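Local coordinates for vacuolar protein sorting-associated protein 53 (PDB 3NS4) that acts in retrograde transport from endosomes to the late Golgi as a subunit of the GARP tethering complex, represented here by its C-terminal domain, at residues T43-P51 against R60-I70; N146-L156 against W168-N176. The protein carries 2 engineered substitutions. One frame throughout, in Å; residues are numbered along the deposited sequence.

Contact 1. Residues T43-P51 against R60-I70; sequences TIRLLQPVP and RKFETRTVVNI. With BA (barium ion), chain B.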
loop_
_atom_site.group_PDB
_atom_site.type_symbol
_atom_site.label_atom_id
_atom_site.label_comp_id
_atom_site.label_asym_id
_atom_site.label_seq_id
_atom_site.Cartn_x
_atom_site.Cartn_y
_atom_site.Cartn_z
ATOM N N THR A 43 -1.643 8.254 2.668
ATOM C CA THR A 43 -2.787 7.646 2.006
ATOM C C THR A 43 -3.605 6.852 3.024
ATOM O O THR A 43 -4.815 7.076 3.161
ATOM C CB THR A 43 -2.384 6.754 0.845
ATOM O OG1 THR A 43 -1.655 7.524 -0.103
ATOM C CG2 THR A 43 -3.581 6.220 0.172
ATOM N N ILE A 44 -2.957 5.969 3.766
ATOM C CA ILE A 44 -3.691 5.155 4.698
ATOM C C ILE A 44 -4.405 5.975 5.785
ATOM O O ILE A 44 -5.565 5.719 6.084
ATOM C CB ILE A 44 -2.790 4.089 5.339
ATOM C CG1 ILE A 44 -2.235 3.124 4.280
ATOM C CG2 ILE A 44 -3.546 3.350 6.420
ATOM C CD1 ILE A 44 -1.085 2.231 4.772
ATOM N N ARG A 45 -3.734 6.956 6.376
ATOM C CA ARG A 45 -4.356 7.727 7.461
ATOM C C ARG A 45 -5.587 8.411 6.934
ATOM O O ARG A 45 -6.582 8.579 7.653
ATOM C CB ARG A 45 -3.410 8.748 8.096
ATOM C CG ARG A 45 -2.270 8.074 8.834
ATOM C CD ARG A 45 -1.209 9.006 9.468
ATOM N NE ARG A 45 -0.206 8.150 10.130
ATOM C CZ ARG A 45 -0.335 7.613 11.360
ATOM N NH1 ARG A 45 -1.414 7.856 12.100
ATOM N NH2 ARG A 45 0.621 6.826 11.858
ATOM N N LEU A 46 -5.529 8.756 5.657
ATOM C CA LEU A 46 -6.614 9.436 5.028
ATOM C C LEU A 46 -7.816 8.513 4.873
ATOM O O LEU A 46 -8.952 8.825 5.342
ATOM C CB LEU A 46 -6.174 9.917 3.651
ATOM C CG LEU A 46 -7.295 10.512 2.788
ATOM C CD1 LEU A 46 -7.735 11.864 3.283
ATOM C CD2 LEU A 46 -6.865 10.615 1.353
ATOM N N LEU A 47 -7.555 7.387 4.223
ATOM C CA LEU A 47 -8.592 6.478 3.889
ATOM C C LEU A 47 -9.008 5.470 4.924
ATOM O O LEU A 47 -10.073 4.878 4.786
ATOM C CB LEU A 47 -8.145 5.703 2.678
ATOM C CG LEU A 47 -7.919 6.511 1.402
ATOM C CD1 LEU A 47 -7.453 5.579 0.353
ATOM C CD2 LEU A 47 -9.184 7.194 0.923
ATOM N N GLN A 48 -8.210 5.248 5.957
ATOM C CA GLN A 48 -8.549 4.165 6.864
ATOM C C GLN A 48 -9.775 4.429 7.718
ATOM O O GLN A 48 -10.056 5.575 8.101
ATOM C CB GLN A 48 -7.378 3.801 7.752
ATOM C CG GLN A 48 -7.257 4.699 8.933
ATOM C CD GLN A 48 -6.011 4.449 9.712
ATOM O OE1 GLN A 48 -5.199 5.348 9.852
ATOM N NE2 GLN A 48 -5.816 3.220 10.180
ATOM N N PRO A 49 -10.491 3.343 8.043
ATOM C CA PRO A 49 -11.692 3.354 8.865
ATOM C C PRO A 49 -11.389 3.797 10.307
ATOM O O PRO A 49 -10.269 3.578 10.809
ATOM C CB PRO A 49 -12.156 1.892 8.815
ATOM C CG PRO A 49 -10.930 1.122 8.623
ATOM C CD PRO A 49 -10.051 1.970 7.741
ATOM N N VAL A 50 -12.395 4.392 10.954
ATOM C CA VAL A 50 -12.249 4.931 12.298
ATOM C C VAL A 50 -12.755 3.971 13.372
ATOM O O VAL A 50 -13.949 3.658 13.401
ATOM C CB VAL A 50 -12.965 6.303 12.445
ATOM C CG1 VAL A 50 -12.629 6.920 13.789
ATOM C CG2 VAL A 50 -12.551 7.271 11.326
ATOM N N PRO A 51 -11.839 3.494 14.252
ATOM C CA PRO A 51 -12.235 2.617 15.342
ATOM C C PRO A 51 -13.028 3.422 16.362
ATOM O O PRO A 51 -12.723 4.591 16.598
ATOM C CB PRO A 51 -10.902 2.151 15.929
ATOM C CG PRO A 51 -9.942 3.218 15.600
ATOM C CD PRO A 51 -10.383 3.743 14.259
ATOM N N ARG A 60 -18.940 5.412 6.727
ATOM C CA ARG A 60 -17.542 5.600 6.325
ATOM C C ARG A 60 -17.326 7.055 5.929
ATOM O O ARG A 60 -18.192 7.667 5.309
ATOM C CB ARG A 60 -17.162 4.742 5.116
ATOM C CG ARG A 60 -17.142 3.235 5.309
ATOM C CD ARG A 60 -16.237 2.744 6.449
ATOM N NE ARG A 60 -14.891 3.302 6.378
ATOM C CZ ARG A 60 -13.909 2.804 5.632
ATOM N NH1 ARG A 60 -14.119 1.730 4.875
ATOM N NH2 ARG A 60 -12.722 3.407 5.624
ATOM N N LYS A 61 -16.160 7.595 6.262
ATOM C CA LYS A 61 -15.796 8.964 5.909
ATOM C C LYS A 61 -15.984 9.256 4.392
ATOM O O LYS A 61 -16.379 10.362 4.039
ATOM C CB LYS A 61 -14.361 9.239 6.384
ATOM C CG LYS A 61 -13.846 10.680 6.262
ATOM C CD LYS A 61 -12.324 10.717 6.532
ATOM C CE LYS A 61 -11.695 12.108 6.328
ATOM N NZ LYS A 61 -10.194 12.016 6.386
ATOM N N PHE A 62 -15.715 8.284 3.511
ATOM C CA PHE A 62 -15.924 8.444 2.058
ATOM C C PHE A 62 -16.669 7.292 1.382
ATOM O O PHE A 62 -16.469 6.134 1.750
ATOM C CB PHE A 62 -14.604 8.477 1.332
ATOM C CG PHE A 62 -13.660 9.531 1.800
ATOM C CD1 PHE A 62 -12.517 9.175 2.511
ATOM C CD2 PHE A 62 -13.888 10.875 1.512
ATOM C CE1 PHE A 62 -11.621 10.136 2.935
ATOM C CE2 PHE A 62 -12.999 11.844 1.952
ATOM C CZ PHE A 62 -11.861 11.474 2.655
ATOM N N GLU A 63 -17.488 7.597 0.373
ATOM C CA GLU A 63 -18.137 6.563 -0.442
ATOM C C GLU A 63 -17.063 5.957 -1.343
ATOM O O GLU A 63 -16.075 6.624 -1.660
ATOM C CB GLU A 63 -19.206 7.169 -1.351
ATOM C CG GLU A 63 -20.444 7.788 -0.675
ATOM C CD GLU A 63 -21.461 8.355 -1.696
ATOM O OE1 GLU A 63 -21.168 8.362 -2.927
ATOM O OE2 GLU A 63 -22.558 8.794 -1.262
ATOM N N THR A 64 -17.243 4.714 -1.784
ATOM C CA THR A 64 -16.230 4.073 -2.651
ATOM C C THR A 64 -15.985 4.878 -3.920
ATOM O O THR A 64 -14.840 4.955 -4.355
ATOM C CB THR A 64 -16.602 2.635 -3.091
ATOM O OG1 THR A 64 -17.937 2.663 -3.603
ATOM C CG2 THR A 64 -16.497 1.621 -1.937
ATOM N N ARG A 65 -17.045 5.458 -4.511
ATOM C CA ARG A 65 -16.892 6.281 -5.721
ATOM C C ARG A 65 -15.884 7.395 -5.476
ATOM O O ARG A 65 -15.035 7.661 -6.326
ATOM C CB ARG A 65 -18.218 6.860 -6.243
ATOM C CG ARG A 65 -19.169 5.798 -6.873
ATOM C CD ARG A 65 -20.564 6.362 -7.319
ATOM N NE ARG A 65 -21.579 5.316 -7.594
ATOM C CZ ARG A 65 -22.844 5.547 -7.994
ATOM N NH1 ARG A 65 -23.271 6.793 -8.185
ATOM N NH2 ARG A 65 -23.695 4.537 -8.211
ATOM N N THR A 66 -15.944 8.009 -4.298
ATOM C CA THR A 66 -15.053 9.115 -3.992
ATOM C C THR A 66 -13.620 8.637 -3.795
ATOM O O THR A 66 -12.658 9.311 -4.181
ATOM C CB THR A 66 -15.525 9.910 -2.770
ATOM O OG1 THR A 66 -16.904 10.221 -2.917
ATOM C CG2 THR A 66 -14.744 11.197 -2.658
ATOM N N VAL A 67 -13.487 7.473 -3.183
ATOM C CA VAL A 67 -12.177 6.876 -2.994
ATOM C C VAL A 67 -11.545 6.673 -4.367
ATOM O O VAL A 67 -10.385 7.034 -4.570
ATOM C CB VAL A 67 -12.272 5.577 -2.187
ATOM C CG1 VAL A 67 -10.941 4.830 -2.143
ATOM C CG2 VAL A 67 -12.775 5.899 -0.790
ATOM N N VAL A 68 -12.309 6.141 -5.313
ATOM C CA VAL A 68 -11.810 6.003 -6.672
ATOM C C VAL A 68 -11.283 7.361 -7.188
ATOM O O VAL A 68 -10.149 7.414 -7.670
ATOM C CB VAL A 68 -12.856 5.406 -7.626
ATOM C CG1 VAL A 68 -12.252 5.143 -8.986
ATOM C CG2 VAL A 68 -13.291 4.124 -7.097
ATOM N N ASN A 69 -12.069 8.439 -7.050
ATOM C CA ASN A 69 -11.628 9.773 -7.473
ATOM C C ASN A 69 -10.352 10.133 -6.758
ATOM O O ASN A 69 -9.421 10.694 -7.343
ATOM C CB ASN A 69 -12.612 10.871 -7.100
ATOM C CG ASN A 69 -13.995 10.610 -7.584
ATOM O OD1 ASN A 69 -14.235 9.667 -8.329
ATOM N ND2 ASN A 69 -14.935 11.451 -7.158
ATOM N N ILE A 70 -10.309 9.857 -5.468
ATOM C CA ILE A 70 -9.101 10.170 -4.748
ATOM C C ILE A 70 -7.948 9.453 -5.403
ATOM O O ILE A 70 -6.904 10.068 -5.689
ATOM C CB ILE A 70 -9.201 9.846 -3.267
ATOM C CG1 ILE A 70 -10.082 10.909 -2.594
ATOM C CG2 ILE A 70 -7.816 9.825 -2.665
ATOM C CD1 ILE A 70 -10.562 10.555 -1.243
HETATM BA BA BA B . -14.739 10.400 -11.246
HETATM O O HOH W 1 -14.799 5.393 8.810
#

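Contact 2. Residues N146-L156 against W168-N176; sequences NPDSAVWSFVL and WKKMWSAYN. Engineered in segment 168-176: M171 (natural residue Leu). With BA (barium ion), chain D.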
loop_
_atom_site.group_PDB
_atom_site.type_symbol
_atom_site.label_atom_id
_atom_site.label_comp_id
_atom_site.label_asym_id
_atom_site.label_seq_id
_atom_site.Cartn_x
_atom_site.Cartn_y
_atom_site.Cartn_z
ATOM N N ASN A 146 -1.048 -12.451 -3.227
ATOM C CA ASN A 146 -0.851 -12.400 -1.788
ATOM C C ASN A 146 -1.988 -13.106 -1.001
ATOM O O ASN A 146 -3.137 -12.651 -1.000
ATOM C CB ASN A 146 -0.705 -10.933 -1.380
ATOM C CG ASN A 146 -0.047 -10.766 -0.055
ATOM O OD1 ASN A 146 -0.144 -11.625 0.813
ATOM N ND2 ASN A 146 0.639 -9.643 0.114
ATOM N N PRO A 147 -1.656 -14.206 -0.310
ATOM C CA PRO A 147 -2.653 -15.026 0.409
ATOM C C PRO A 147 -3.048 -14.457 1.748
ATOM O O PRO A 147 -3.925 -14.965 2.418
ATOM C CB PRO A 147 -1.923 -16.366 0.630
ATOM C CG PRO A 147 -0.582 -16.238 -0.084
ATOM C CD PRO A 147 -0.298 -14.770 -0.178
ATOM N N ASP A 148 -2.408 -13.384 2.145
ATOM C CA ASP A 148 -2.705 -12.831 3.434
ATOM C C ASP A 148 -4.066 -12.130 3.466
ATOM O O ASP A 148 -4.375 -11.177 2.660
ATOM C CB ASP A 148 -1.577 -11.918 3.861
ATOM C CG ASP A 148 -1.674 -11.548 5.283
ATOM O OD1 ASP A 148 -2.529 -10.675 5.604
ATOM O OD2 ASP A 148 -0.880 -12.134 6.064
ATOM N N SER A 149 -4.860 -12.633 4.409
ATOM C CA SER A 149 -6.204 -12.158 4.662
ATOM C C SER A 149 -6.261 -10.833 5.396
ATOM O O SER A 149 -7.188 -10.050 5.152
ATOM C CB SER A 149 -6.995 -13.200 5.431
ATOM O OG SER A 149 -6.374 -13.421 6.671
ATOM N N ALA A 150 -5.319 -10.566 6.303
ATOM C CA ALA A 150 -5.331 -9.260 6.970
ATOM C C ALA A 150 -5.060 -8.127 5.941
ATOM O O ALA A 150 -5.757 -7.097 5.931
ATOM C CB ALA A 150 -4.336 -9.214 8.092
ATOM N N VAL A 151 -4.078 -8.337 5.060
ATOM C CA VAL A 151 -3.749 -7.362 4.035
ATOM C C VAL A 151 -4.983 -7.159 3.159
ATOM O O VAL A 151 -5.437 -6.028 2.881
ATOM C CB VAL A 151 -2.545 -7.856 3.199
ATOM C CG1 VAL A 151 -2.401 -7.104 1.896
ATOM C CG2 VAL A 151 -1.267 -7.749 3.994
ATOM N N TRP A 152 -5.567 -8.272 2.768
ATOM C CA TRP A 152 -6.721 -8.202 1.919
ATOM C C TRP A 152 -7.804 -7.326 2.514
ATOM O O TRP A 152 -8.464 -6.540 1.819
ATOM C CB TRP A 152 -7.240 -9.595 1.747
ATOM C CG TRP A 152 -8.342 -9.661 0.825
ATOM C CD1 TRP A 152 -8.278 -9.761 -0.530
ATOM C CD2 TRP A 152 -9.718 -9.675 1.178
ATOM N NE1 TRP A 152 -9.562 -9.840 -1.059
ATOM C CE2 TRP A 152 -10.462 -9.790 -0.027
ATOM C CE3 TRP A 152 -10.403 -9.605 2.402
ATOM C CZ2 TRP A 152 -11.854 -9.818 -0.047
ATOM C CZ3 TRP A 152 -11.794 -9.650 2.388
ATOM C CH2 TRP A 152 -12.504 -9.751 1.164
ATOM N N SER A 153 -7.931 -7.434 3.822
ATOM C CA SER A 153 -8.978 -6.771 4.535
ATOM C C SER A 153 -8.729 -5.324 4.708
ATOM O O SER A 153 -9.660 -4.507 4.647
ATOM C CB SER A 153 -9.090 -7.415 5.893
ATOM O OG SER A 153 -9.337 -8.798 5.716
ATOM N N PHE A 154 -7.473 -4.998 4.953
ATOM C CA PHE A 154 -7.119 -3.616 5.154
ATOM C C PHE A 154 -7.346 -2.930 3.821
ATOM O O PHE A 154 -8.026 -1.895 3.751
ATOM C CB PHE A 154 -5.696 -3.506 5.651
ATOM C CG PHE A 154 -5.391 -2.196 6.277
ATOM C CD1 PHE A 154 -6.433 -1.344 6.675
ATOM C CD2 PHE A 154 -4.065 -1.839 6.587
ATOM C CE1 PHE A 154 -6.161 -0.094 7.291
ATOM C CE2 PHE A 154 -3.794 -0.590 7.217
ATOM C CZ PHE A 154 -4.840 0.284 7.563
ATOM N N VAL A 155 -6.863 -3.554 2.748
ATOM C CA VAL A 155 -7.101 -2.992 1.436
ATOM C C VAL A 155 -8.588 -2.712 1.231
ATOM O O VAL A 155 -8.968 -1.575 0.957
ATOM C CB VAL A 155 -6.593 -3.899 0.363
ATOM C CG1 VAL A 155 -6.992 -3.389 -0.990
ATOM C CG2 VAL A 155 -5.096 -3.978 0.466
ATOM N N LEU A 156 -9.429 -3.730 1.398
ATOM C CA LEU A 156 -10.870 -3.551 1.192
ATOM C C LEU A 156 -11.479 -2.418 2.049
ATOM O O LEU A 156 -12.308 -1.616 1.584
ATOM C CB LEU A 156 -11.608 -4.871 1.454
ATOM C CG LEU A 156 -13.097 -4.893 1.087
ATOM C CD1 LEU A 156 -13.287 -4.601 -0.412
ATOM C CD2 LEU A 156 -13.692 -6.235 1.465
ATOM N N TRP A 168 -19.083 -8.034 2.740
ATOM C CA TRP A 168 -17.750 -8.557 3.006
ATOM C C TRP A 168 -17.613 -10.035 2.623
ATOM O O TRP A 168 -16.660 -10.434 1.955
ATOM C CB TRP A 168 -17.404 -8.356 4.465
ATOM C CG TRP A 168 -16.869 -7.007 4.744
ATOM C CD1 TRP A 168 -17.571 -5.842 4.811
ATOM C CD2 TRP A 168 -15.490 -6.666 5.002
ATOM N NE1 TRP A 168 -16.716 -4.787 5.082
ATOM C CE2 TRP A 168 -15.438 -5.268 5.211
ATOM C CE3 TRP A 168 -14.295 -7.409 5.060
ATOM C CZ2 TRP A 168 -14.241 -4.596 5.504
ATOM C CZ3 TRP A 168 -13.103 -6.743 5.350
ATOM C CH2 TRP A 168 -13.091 -5.344 5.571
ATOM N N LYS A 169 -18.580 -10.841 3.043
ATOM C CA LYS A 169 -18.602 -12.254 2.687
ATOM C C LYS A 169 -18.771 -12.414 1.195
ATOM O O LYS A 169 -18.237 -13.346 0.626
ATOM C CB LYS A 169 -19.735 -13.000 3.391
ATOM C CG LYS A 169 -19.480 -13.304 4.837
ATOM C CD LYS A 169 -20.622 -14.110 5.452
ATOM C CE LYS A 169 -20.259 -14.610 6.859
ATOM N NZ LYS A 169 -21.349 -15.368 7.517
ATOM N N LYS A 170 -19.539 -11.517 0.582
ATOM C CA LYS A 170 -19.792 -11.529 -0.861
ATOM C C LYS A 170 -18.410 -11.369 -1.543
ATOM O O LYS A 170 -18.063 -12.072 -2.509
ATOM C CB LYS A 170 -20.804 -10.390 -1.223
ATOM C CG LYS A 170 -21.568 -10.425 -2.601
ATOM C CD LYS A 170 -20.772 -9.841 -3.809
ATOM C CE LYS A 170 -21.542 -9.924 -5.165
ATOM N NZ LYS A 170 -20.857 -9.321 -6.401
HETATM N N MSE A 171 -17.596 -10.484 -0.977
HETATM C CA MSE A 171 -16.309 -10.182 -1.549
HETATM C C MSE A 171 -15.303 -11.256 -1.243
HETATM O O MSE A 171 -14.508 -11.663 -2.095
HETATM C CB MSE A 171 -15.809 -8.840 -1.004
HETATM C CG MSE A 171 -16.563 -7.614 -1.505
HETATM SE SE MSE A 171 -16.763 -7.529 -3.471
HETATM C CE MSE A 171 -15.044 -8.301 -4.029
ATOM N N TRP A 172 -15.355 -11.699 -0.003
ATOM C CA TRP A 172 -14.425 -12.648 0.515
ATOM C C TRP A 172 -14.531 -14.028 -0.098
ATOM O O TRP A 172 -13.534 -14.725 -0.290
ATOM C CB TRP A 172 -14.646 -12.739 2.014
ATOM C CG TRP A 172 -14.007 -13.915 2.581
ATOM C CD1 TRP A 172 -14.613 -15.079 2.927
ATOM C CD2 TRP A 172 -12.613 -14.088 2.820
ATOM N NE1 TRP A 172 -13.681 -15.975 3.396
ATOM C CE2 TRP A 172 -12.442 -15.394 3.339
ATOM C CE3 TRP A 172 -11.493 -13.268 2.649
ATOM C CZ2 TRP A 172 -11.194 -15.903 3.701
ATOM C CZ3 TRP A 172 -10.251 -13.761 3.017
ATOM C CH2 TRP A 172 -10.111 -15.076 3.541
ATOM N N SER A 173 -15.755 -14.437 -0.378
ATOM C CA SER A 173 -15.983 -15.745 -0.926
ATOM C C SER A 173 -15.171 -15.952 -2.154
ATOM O O SER A 173 -14.575 -17.006 -2.312
ATOM C CB SER A 173 -17.452 -15.966 -1.282
ATOM O OG SER A 173 -17.596 -17.124 -2.103
ATOM N N ALA A 174 -15.152 -14.964 -3.039
ATOM C CA ALA A 174 -14.430 -15.154 -4.299
ATOM C C ALA A 174 -12.955 -15.314 -4.011
ATOM O O ALA A 174 -12.313 -16.235 -4.538
ATOM C CB ALA A 174 -14.698 -14.038 -5.284
ATOM N N TYR A 175 -12.449 -14.460 -3.124
ATOM C CA TYR A 175 -11.056 -14.509 -2.732
ATOM C C TYR A 175 -10.680 -15.853 -2.114
ATOM O O TYR A 175 -9.735 -16.537 -2.569
ATOM C CB TYR A 175 -10.779 -13.421 -1.727
ATOM C CG TYR A 175 -9.364 -13.421 -1.244
ATOM C CD1 TYR A 175 -8.354 -12.799 -1.980
ATOM C CD2 TYR A 175 -9.030 -14.016 -0.039
ATOM C CE1 TYR A 175 -7.030 -12.769 -1.521
ATOM C CE2 TYR A 175 -7.715 -14.004 0.425
ATOM C CZ TYR A 175 -6.719 -13.384 -0.319
ATOM O OH TYR A 175 -5.421 -13.395 0.143
ATOM N N ASN A 176 -11.422 -16.213 -1.071
ATOM C CA ASN A 176 -11.152 -17.435 -0.372
ATOM C C ASN A 176 -11.174 -18.571 -1.367
ATOM O O ASN A 176 -10.179 -19.253 -1.502
ATOM C CB ASN A 176 -12.134 -17.660 0.765
ATOM C CG ASN A 176 -12.071 -19.056 1.302
ATOM O OD1 ASN A 176 -11.109 -19.451 1.940
ATOM N ND2 ASN A 176 -13.094 -19.826 1.026
HETATM BA BA BA D . -9.598 -21.424 0.369
#

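Contact 1. Residues T43-P51 against R60-I70
NH1 of R60, in a guanidinium that lies against P49, donates to two backbone carbonyls of the same chain, A157 O and I161 O. Bends about CB-CG and CG-CD (chi2 -56°, chi3 -50°) lay the guanidinium alongside P49, whose CB sits 3.5 Å above one face, toward the rim. At the edge and in plane, R60 NE donates to a water at 3.2 Å, which also takes a weak bond from V50 N. R60 NH2 lies 3.1 Å from L47 O, at the C-terminal end of helix 20-47. With an alanine in place of R60, the carbonyls of A157 and I161 would probably lose their shared donor, and P49 the flat group beside it. Deeper in, CD2 of L47 reaches F62 CD1, V67 CG2 and I70 CD1, each 4.2 Å away. The F62 ring is held between two aliphatic groups, I70 CD1 4.1 Å above its centre and K61 CG over the opposite face, while L46 O stands at its edge. L46 adds its two methyls, CD1 beside F62 CZ and CD2 beside I70 CG2. N69 lies away from this interface and binds a barium ion through OD1. The axes of segments 43-47 and 64-70 come within 12.4 Å at 158°, the nearly antiparallel arrangement of a helical hairpin, here between helices 20-47 and 64-87 of a helical-bundle domain.

Contact 2. Residues N146-L156 against W168-N176
Helix segments 149-156 and 168-176 run roughly antiparallel, their axes at 140° and 12.0 Å apart at closest approach. W152 lies between them: its CG stands anti to the backbone N (chi1 -175°), which sends the indole across to the second helix. There one face of the indole receives both W172 and Y175. W172 presents its edge, a T-shaped pair with six-membered rings 5.3 Å between centroids and planes at 73°, while the Y175 ring meets the five-membered ring of W152 obliquely, centroids 4.0 Å apart. Beyond the indole, Y175 OH donates to N146 O at 2.7 Å, in the carbonyl plane and on a lone pair. At the other end, CD2 of L156 points into the face of the W168 six-membered ring, a CH-pi contact 3.9 Å from the centroid, and also meets CB of the engineered selenomethionine M171. W168 NE1 is occupied by P162 O, and Y139 of helix 132-142 meets W152 edge-to-face. N176 binds a barium ion with O and OD1, together with T179 O. The interface is thus mainly aromatic and apolar, and the tyrosine hydroxyl supplies a single directional bond that ties the second helix to the turn preceding the first.

In the fold
The two contacts follow one another along the chain, contact 1 closing before contact 2 opens, and their centres lie about 17 Å apart. Helix 149-159 joins them. F154, whose CB points away from helix 165-178, brings CZ to 3.5 Å from I44 CG2 on helix 20-47; further along helix 149-159, A157 touches P49 and L158 touches L47 and Q48. Helix 201-212 links them again, since F207 meets P49 as well as S153 and stacks on F154. W163, in the loop after helix 149-159, lies against both P49 and W168. The long hairpin and the later short helices thus form one continuous helical body, consistent with the resemblance proposed between GARP and other tethering complexes.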